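PDB 1R9D: glycerol dehydratase, which probably converts glycerol to 3-hydroxypropionaldehyde without vitamin B12, as a lyase of the glycyl radical enzyme family. Local coordinates for residues 645-650 against 662-667; 642-646 against 774-778; 244-249 against 261-265. The contacts are given in a common frame with arbitrary orientation. Residues are numbered along the deposited sequence.

Contact 1 of 3, residues 645-650 against 662-667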
loop_
_atom_site.group_PDB
_atom_site.type_symbol
_atom_site.label_atom_id
_atom_site.label_comp_id
_atom_site.label_asym_id
_atom_site.label_seq_id
_atom_site.Cartn_x
_atom_site.Cartn_y
_atom_site.Cartn_z
ATOM N N ASN A 645 -16.481 -11.640 30.479
ATOM C CA ASN A 645 -17.497 -12.653 30.771
ATOM C C ASN A 645 -18.747 -12.029 31.399
ATOM O O ASN A 645 -19.853 -12.547 31.244
ATOM C CB ASN A 645 -16.929 -13.752 31.678
ATOM C CG ASN A 645 -16.444 -13.229 33.012
ATOM O OD1 ASN A 645 -15.505 -12.434 33.082
ATOM N ND2 ASN A 645 -17.080 -13.680 34.086
ATOM N N VAL A 646 -18.573 -10.916 32.105
ATOM C CA VAL A 646 -19.706 -10.232 32.720
ATOM C C VAL A 646 -20.492 -9.523 31.618
ATOM O O VAL A 646 -21.701 -9.700 31.500
ATOM C CB VAL A 646 -19.234 -9.208 33.774
ATOM C CG1 VAL A 646 -20.425 -8.419 34.315
ATOM C CG2 VAL A 646 -18.527 -9.937 34.915
ATOM N N TYR A 647 -19.800 -8.735 30.797
ATOM C CA TYR A 647 -20.451 -8.024 29.698
ATOM C C TYR A 647 -21.126 -8.979 28.712
ATOM O O TYR A 647 -22.269 -8.756 28.308
ATOM C CB TYR A 647 -19.438 -7.157 28.945
ATOM C CG TYR A 647 -20.042 -6.414 27.776
ATOM C CD1 TYR A 647 -21.078 -5.501 27.971
ATOM C CD2 TYR A 647 -19.579 -6.617 26.477
ATOM C CE1 TYR A 647 -21.639 -4.807 26.902
ATOM C CE2 TYR A 647 -20.134 -5.926 25.399
ATOM C CZ TYR A 647 -21.162 -5.023 25.622
ATOM O OH TYR A 647 -21.712 -4.328 24.568
ATOM N N PHE A 648 -20.417 -10.033 28.312
ATOM C CA PHE A 648 -20.985 -11.009 27.380
ATOM C C PHE A 648 -22.243 -11.617 27.996
ATOM O O PHE A 648 -23.238 -11.844 27.305
ATOM C CB PHE A 648 -19.975 -12.126 27.073
ATOM C CG PHE A 648 -19.145 -11.895 25.819
ATOM C CD1 PHE A 648 -18.154 -12.813 25.453
ATOM C CD2 PHE A 648 -19.363 -10.790 25.001
ATOM C CE1 PHE A 648 -17.396 -12.632 24.286
ATOM C CE2 PHE A 648 -18.609 -10.597 23.830
ATOM C CZ PHE A 648 -17.625 -11.523 23.476
ATOM N N GLY A 649 -22.193 -11.872 29.299
ATOM C CA GLY A 649 -23.338 -12.449 29.983
ATOM C C GLY A 649 -24.574 -11.567 29.912
ATOM O O GLY A 649 -25.695 -12.060 29.774
ATOM N N SER A 650 -24.370 -10.259 30.006
ATOM C CA SER A 650 -25.476 -9.307 29.951
ATOM C C SER A 650 -26.153 -9.297 28.582
ATOM O O SER A 650 -27.303 -8.871 28.453
ATOM C CB SER A 650 -24.978 -7.895 30.278
ATOM O OG SER A 650 -24.322 -7.311 29.160
ATOM N N GLY A 662 -28.981 -12.472 31.026
ATOM C CA GLY A 662 -28.235 -11.333 31.528
ATOM C C GLY A 662 -27.187 -11.601 32.589
ATOM O O GLY A 662 -26.440 -10.694 32.956
ATOM N N GLN A 663 -27.119 -12.834 33.085
ATOM C CA GLN A 663 -26.142 -13.184 34.115
ATOM C C GLN A 663 -24.755 -13.420 33.519
ATOM O O GLN A 663 -24.628 -13.786 32.356
ATOM C CB GLN A 663 -26.606 -14.431 34.876
ATOM C CG GLN A 663 -27.851 -14.185 35.716
ATOM C CD GLN A 663 -27.595 -13.183 36.818
ATOM O OE1 GLN A 663 -26.824 -13.446 37.739
ATOM N NE2 GLN A 663 -28.235 -12.022 36.727
ATOM N N PRO A 664 -23.698 -13.205 34.315
ATOM C CA PRO A 664 -22.327 -13.402 33.831
ATOM C C PRO A 664 -22.068 -14.816 33.337
ATOM O O PRO A 664 -22.710 -15.765 33.782
ATOM C CB PRO A 664 -21.476 -13.091 35.060
ATOM C CG PRO A 664 -22.317 -12.103 35.822
ATOM C CD PRO A 664 -23.698 -12.701 35.700
ATOM N N LEU A 665 -21.130 -14.947 32.408
ATOM C CA LEU A 665 -20.738 -16.255 31.910
ATOM C C LEU A 665 -19.561 -16.640 32.803
ATOM O O LEU A 665 -19.083 -15.817 33.587
ATOM C CB LEU A 665 -20.268 -16.170 30.456
ATOM C CG LEU A 665 -21.279 -15.719 29.404
ATOM C CD1 LEU A 665 -20.615 -15.740 28.026
ATOM C CD2 LEU A 665 -22.487 -16.640 29.426
ATOM N N ALA A 666 -19.100 -17.880 32.696
ATOM C CA ALA A 666 -17.963 -18.336 33.487
ATOM C C ALA A 666 -16.677 -17.718 32.935
ATOM O O ALA A 666 -16.607 -17.370 31.755
ATOM C CB ALA A 666 -17.871 -19.859 33.442
ATOM N N ASP A 667 -15.666 -17.596 33.792
ATOM C CA ASP A 667 -14.379 -17.013 33.413
ATOM C C ASP A 667 -13.357 -18.066 32.962
ATOM O O ASP A 667 -13.090 -19.024 33.681
ATOM C CB ASP A 667 -13.819 -16.216 34.598
ATOM C CG ASP A 667 -13.815 -17.019 35.893
ATOM O OD1 ASP A 667 -12.719 -17.358 36.383
ATOM O OD2 ASP A 667 -14.912 -17.320 36.418
HETATM O O HOH W 1 -23.732 -10.162 33.394
#

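Contact 2 of 3, residues 642-646 against 774-778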
loop_
_atom_site.group_PDB
_atom_site.type_symbol
_atom_site.label_atom_id
_atom_site.label_comp_id
_atom_site.label_asym_id
_atom_site.label_seq_id
_atom_site.Cartn_x
_atom_site.Cartn_y
_atom_site.Cartn_z
ATOM N N SER A 642 -10.457 -11.974 30.222
ATOM C CA SER A 642 -10.192 -10.635 30.752
ATOM C C SER A 642 -11.407 -10.399 31.667
ATOM O O SER A 642 -11.674 -11.223 32.542
ATOM C CB SER A 642 -10.142 -9.591 29.637
ATOM O OG SER A 642 -9.699 -8.346 30.157
ATOM N N SER A 643 -12.151 -9.310 31.477
ATOM C CA SER A 643 -13.335 -9.078 32.311
ATOM C C SER A 643 -14.622 -9.131 31.483
ATOM O O SER A 643 -15.699 -8.793 31.978
ATOM C CB SER A 643 -13.244 -7.719 33.033
ATOM O OG SER A 643 -13.212 -6.618 32.130
ATOM N N ILE A 644 -14.516 -9.593 30.239
ATOM C CA ILE A 644 -15.665 -9.625 29.341
ATOM C C ILE A 644 -16.752 -10.663 29.618
ATOM O O ILE A 644 -17.841 -10.570 29.055
ATOM C CB ILE A 644 -15.208 -9.761 27.861
ATOM C CG1 ILE A 644 -16.268 -9.161 26.930
ATOM C CG2 ILE A 644 -14.997 -11.232 27.501
ATOM C CD1 ILE A 644 -15.813 -9.025 25.481
ATOM N N ASN A 645 -16.481 -11.640 30.479
ATOM C CA ASN A 645 -17.497 -12.653 30.771
ATOM C C ASN A 645 -18.747 -12.029 31.399
ATOM O O ASN A 645 -19.853 -12.547 31.244
ATOM C CB ASN A 645 -16.929 -13.752 31.678
ATOM C CG ASN A 645 -16.444 -13.229 33.012
ATOM O OD1 ASN A 645 -15.505 -12.434 33.082
ATOM N ND2 ASN A 645 -17.080 -13.680 34.086
ATOM N N VAL A 646 -18.573 -10.916 32.105
ATOM C CA VAL A 646 -19.706 -10.232 32.720
ATOM C C VAL A 646 -20.492 -9.523 31.618
ATOM O O VAL A 646 -21.701 -9.700 31.500
ATOM C CB VAL A 646 -19.234 -9.208 33.774
ATOM C CG1 VAL A 646 -20.425 -8.419 34.315
ATOM C CG2 VAL A 646 -18.527 -9.937 34.915
ATOM N N SER A 774 -20.170 -4.388 38.732
ATOM C CA SER A 774 -20.559 -5.629 38.069
ATOM C C SER A 774 -19.421 -6.648 38.086
ATOM O O SER A 774 -19.655 -7.849 38.222
ATOM C CB SER A 774 -20.984 -5.350 36.625
ATOM O OG SER A 774 -19.909 -4.814 35.866
ATOM N N ILE A 775 -18.194 -6.162 37.947
ATOM C CA ILE A 775 -17.020 -7.024 37.952
ATOM C C ILE A 775 -16.659 -7.371 39.392
ATOM O O ILE A 775 -16.241 -8.492 39.682
ATOM C CB ILE A 775 -15.837 -6.327 37.246
ATOM C CG1 ILE A 775 -16.212 -6.068 35.783
ATOM C CG2 ILE A 775 -14.573 -7.180 37.347
ATOM C CD1 ILE A 775 -15.252 -5.146 35.046
ATOM N N GLN A 776 -16.826 -6.412 40.300
ATOM C CA GLN A 776 -16.533 -6.669 41.707
ATOM C C GLN A 776 -17.434 -7.798 42.199
ATOM O O GLN A 776 -16.976 -8.720 42.876
ATOM C CB GLN A 776 -16.805 -5.433 42.563
ATOM C CG GLN A 776 -15.927 -4.232 42.280
ATOM C CD GLN A 776 -16.204 -3.104 43.256
ATOM O OE1 GLN A 776 -17.340 -2.924 43.693
ATOM N NE2 GLN A 776 -15.173 -2.338 43.596
ATOM N N ASN A 777 -18.716 -7.716 41.852
ATOM C CA ASN A 777 -19.684 -8.726 42.270
ATOM C C ASN A 777 -19.422 -10.098 41.659
ATOM O O ASN A 777 -19.670 -11.115 42.297
ATOM C CB ASN A 777 -21.109 -8.279 41.930
ATOM C CG ASN A 777 -21.566 -7.103 42.777
ATOM O OD1 ASN A 777 -21.022 -6.857 43.855
ATOM N ND2 ASN A 777 -22.575 -6.382 42.301
ATOM N N ASP A 778 -18.932 -10.132 40.424
ATOM C CA ASP A 778 -18.647 -11.410 39.784
ATOM C C ASP A 778 -17.523 -12.106 40.549
ATOM O O ASP A 778 -17.576 -13.314 40.782
ATOM C CB ASP A 778 -18.236 -11.205 38.319
ATOM C CG ASP A 778 -18.090 -12.522 37.563
ATOM O OD1 ASP A 778 -17.040 -12.731 36.916
ATOM O OD2 ASP A 778 -19.030 -13.344 37.612
#

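Contact 3 of 3, residues 244-249 against 261-265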
loop_
_atom_site.group_PDB
_atom_site.type_symbol
_atom_site.label_atom_id
_atom_site.label_comp_id
_atom_site.label_asym_id
_atom_site.label_seq_id
_atom_site.Cartn_x
_atom_site.Cartn_y
_atom_site.Cartn_z
ATOM N N GLU A 244 23.741 11.123 39.382
ATOM C CA GLU A 244 24.052 9.775 38.932
ATOM C C GLU A 244 23.078 9.383 37.822
ATOM O O GLU A 244 23.441 8.673 36.886
ATOM C CB GLU A 244 23.963 8.781 40.092
ATOM C CG GLU A 244 24.268 7.346 39.684
ATOM C CD GLU A 244 25.693 7.159 39.186
ATOM O OE1 GLU A 244 26.344 8.163 38.820
ATOM O OE2 GLU A 244 26.162 6.001 39.149
ATOM N N ILE A 245 21.841 9.856 37.934
ATOM C CA ILE A 245 20.820 9.580 36.929
ATOM C C ILE A 245 21.238 10.256 35.627
ATOM O O ILE A 245 21.168 9.662 34.552
ATOM C CB ILE A 245 19.439 10.128 37.373
ATOM C CG1 ILE A 245 18.922 9.321 38.567
ATOM C CG2 ILE A 245 18.452 10.075 36.220
ATOM C CD1 ILE A 245 17.637 9.860 39.159
ATOM N N ALA A 246 21.682 11.505 35.729
ATOM C CA ALA A 246 22.117 12.239 34.550
ATOM C C ALA A 246 23.259 11.494 33.871
ATOM O O ALA A 246 23.331 11.438 32.642
ATOM C CB ALA A 246 22.563 13.642 34.939
ATOM N N LYS A 247 24.146 10.918 34.677
ATOM C CA LYS A 247 25.292 10.179 34.157
ATOM C C LYS A 247 24.873 8.902 33.436
ATOM O O LYS A 247 25.352 8.606 32.339
ATOM C CB LYS A 247 26.252 9.816 35.293
ATOM C CG LYS A 247 27.438 8.981 34.836
ATOM C CD LYS A 247 28.370 8.630 35.985
ATOM C CE LYS A 247 29.558 7.819 35.485
ATOM N NZ LYS A 247 30.545 7.543 36.568
ATOM N N ILE A 248 23.983 8.143 34.063
ATOM C CA ILE A 248 23.511 6.895 33.479
ATOM C C ILE A 248 22.723 7.127 32.196
ATOM O O ILE A 248 22.930 6.426 31.205
ATOM C CB ILE A 248 22.650 6.109 34.492
ATOM C CG1 ILE A 248 23.535 5.642 35.648
ATOM C CG2 ILE A 248 21.999 4.911 33.817
ATOM C CD1 ILE A 248 22.795 4.920 36.733
ATOM N N CYS A 249 21.828 8.108 32.209
ATOM C CA CYS A 249 21.032 8.409 31.024
ATOM C C CYS A 249 21.928 8.835 29.861
ATOM O O CYS A 249 21.676 8.477 28.710
ATOM C CB CYS A 249 20.008 9.509 31.324
ATOM S SG CYS A 249 18.619 8.992 32.368
ATOM N N TYR A 261 22.478 -0.922 37.341
ATOM C CA TYR A 261 21.679 0.299 37.325
ATOM C C TYR A 261 21.449 0.714 35.868
ATOM O O TYR A 261 20.341 1.086 35.486
ATOM C CB TYR A 261 22.410 1.418 38.082
ATOM C CG TYR A 261 21.545 2.575 38.568
ATOM C CD1 TYR A 261 20.332 2.891 37.955
ATOM C CD2 TYR A 261 21.985 3.397 39.608
ATOM C CE1 TYR A 261 19.584 3.995 38.364
ATOM C CE2 TYR A 261 21.251 4.499 40.019
ATOM C CZ TYR A 261 20.055 4.797 39.398
ATOM O OH TYR A 261 19.347 5.906 39.798
ATOM N N GLU A 262 22.505 0.644 35.062
ATOM C CA GLU A 262 22.416 1.001 33.649
ATOM C C GLU A 262 21.440 0.082 32.914
ATOM O O GLU A 262 20.668 0.537 32.074
ATOM C CB GLU A 262 23.795 0.924 32.988
ATOM C CG GLU A 262 24.745 2.043 33.411
ATOM C CD GLU A 262 26.163 1.841 32.907
ATOM O OE1 GLU A 262 27.020 2.715 33.178
ATOM O OE2 GLU A 262 26.427 0.809 32.246
ATOM N N ALA A 263 21.478 -1.208 33.235
ATOM C CA ALA A 263 20.577 -2.171 32.601
ATOM C C ALA A 263 19.125 -1.861 32.974
ATOM O O ALA A 263 18.239 -1.890 32.119
ATOM C CB ALA A 263 20.945 -3.591 33.024
ATOM N N CYS A 264 18.882 -1.551 34.247
ATOM C CA CYS A 264 17.530 -1.227 34.705
ATOM C C CYS A 264 16.972 0.026 34.038
ATOM O O CYS A 264 15.802 0.073 33.653
ATOM C CB CYS A 264 17.503 -1.034 36.230
ATOM S SG CYS A 264 17.669 -2.555 37.194
ATOM N N GLN A 265 17.806 1.055 33.908
ATOM C CA GLN A 265 17.353 2.296 33.294
ATOM C C GLN A 265 17.124 2.148 31.792
ATOM O O GLN A 265 16.149 2.670 31.262
ATOM C CB GLN A 265 18.356 3.425 33.549
ATOM C CG GLN A 265 17.923 4.754 32.939
ATOM C CD GLN A 265 16.641 5.291 33.549
ATOM O OE1 GLN A 265 16.639 5.809 34.670
ATOM N NE2 GLN A 265 15.542 5.169 32.818
#

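Contact 1 of 3, residues 645-650 against 662-667
A short helix packs here against an irregular, extended segment that returns to it after only 11 residues: helix 644-650 provides 645-650, and the loop leading on toward helix 680-687 provides 662-667. Two hydrogen bonds fix the extended chain at Leu665. Leu665 N donates to Asn645 O (3.0 Å, nearly linear), and Asn645 ND2 donates to Leu665 O (3.0 Å), so a single asparagine satisfies both backbone polar groups of one loop residue. Asn645 O also accepts the helical bond from Gly649 N (3.1 Å), and therefore serves helix and loop at once.

One turn further on, Gly649 lets the chains come very close, with Gly649 CA 3.0 Å from Gln663 O. A β-carbon at this position would collide with Gln663 O and Pro664 CA. CA-H...O contacts continue the approach: Gly662 CA to Gly649 O is 3.2 Å, and Ser650 CA to Gly662 O is 3.4 Å. A water donates to both Val646 O and Gly662 O, at 2.8 Å each, filling a gap between the backbones. Gly662 has a positive phi, a conformation that suits glycine. Apolar contacts flank the backbone core: Phe648 CB meets Leu665 CD1 at 3.8 Å, while Val646 CG2 rests more loosely on Pro664 CB at 4.3 Å.

Around this joint, strand 449-452 touches Phe648 and Leu665, helix 553-569 reaches Leu665 and Ala666 and bonds Ala666 N through Asn555, and helix 773-781 packs on Val646 and Pro664. Asp667 is held by Asn702 of strand 702-705.

Contact 2 of 3, residues 642-646 against 774-778
Val646 lays its two methyl groups over one side of helix 773-781: CG2 lies 3.6 Å from Asp778 CB, and CG1 3.9 Å from Ser774 CB. These two partners are four residues apart, so the valine spans one helical turn, with CG2 4.5 Å from Ile775 CA. Ile775 reaches back through its extended end, with CD1 3.8 Å from Ser643 CB, just before helix 644-650. The polar tie is at the other end of the patch, where Asn645 ND2 donates to Asp778 OD1 (3.0 Å). The carboxylate has a stronger partner in Arg673, which forms a salt bridge with OD2, and Ser643 OG is held by Lys331 O.

The contact probably lies near the active site: the side chain of Ser643 is about 8 Å from a bound glycerol and touches Tyr764, next to Gly763, the predicted radical position, unmodified in this structure. It joins helix 773-781, which follows the loop carrying Gly763, to the start of helix 644-650, an arrangement consistent with the glycyl radical enzyme fold.

Contact 3 of 3, residues 244-249 against 261-265
Ile248, Tyr261 and Gln265 make up most of this junction between two consecutive helices, 236-252 and 260-277, whose local axes cross at -73° and approach to 10.2 Å. Ile248 is central: its CD1 sits over one face of the Tyr261 ring, 3.3 Å from the centroid and 14° off the normal, a CH-pi contact. Its CG2 methyl settles on the second helix at 3.9 Å from both Glu262 CA and Gln265 CB.

Tyr261 extends across to the first helix, so that its OH lies 3.7 Å from Ile245 CG1 and CE2 4.2 Å from Glu244 CG; the hydroxyl is hydrogen-bonded to Leu71 O. Gln265 supports Ile248 with its aliphatic part and brings CG to 4.3 Å from Cys249 SG, while its NE2 is hydrogen-bonded to Val73 O. The interface is thus apolar helix-to-helix packing within the pyruvate formate lyase-like region, with the polar ends of both long side chains engaged by a third segment.

That segment, the loop through Leu71 and Val73, also touches Ile245 and Cys249. Helix 197-230 backs Ala246 and Cys249, while helices 288-298 and 304-317 cover the second helix at Ala263, Cys264 and Tyr261.

How the contacts relate
From the N terminus, contact 3 comes first, closing a short loop between consecutive helices, complete long before the others open. Contacts 1 and 2 then start from the same stretch, sharing Asn645 and Val646. Contact 1 closes the short return to 662-667; contact 2 spans 127 residues to helix 773-781, so the smaller loop falls within the larger span. They touch in space, Pro664 CB lying 3.5 Å from Asp778 OD2, and together join helix 644-650 to the following loop and a helix near the C terminus. Contact 3 lies on the opposite side of the chain's centre from the other two, its centre about 47 Å from that of contact 1 and 41 Å from contact 2's.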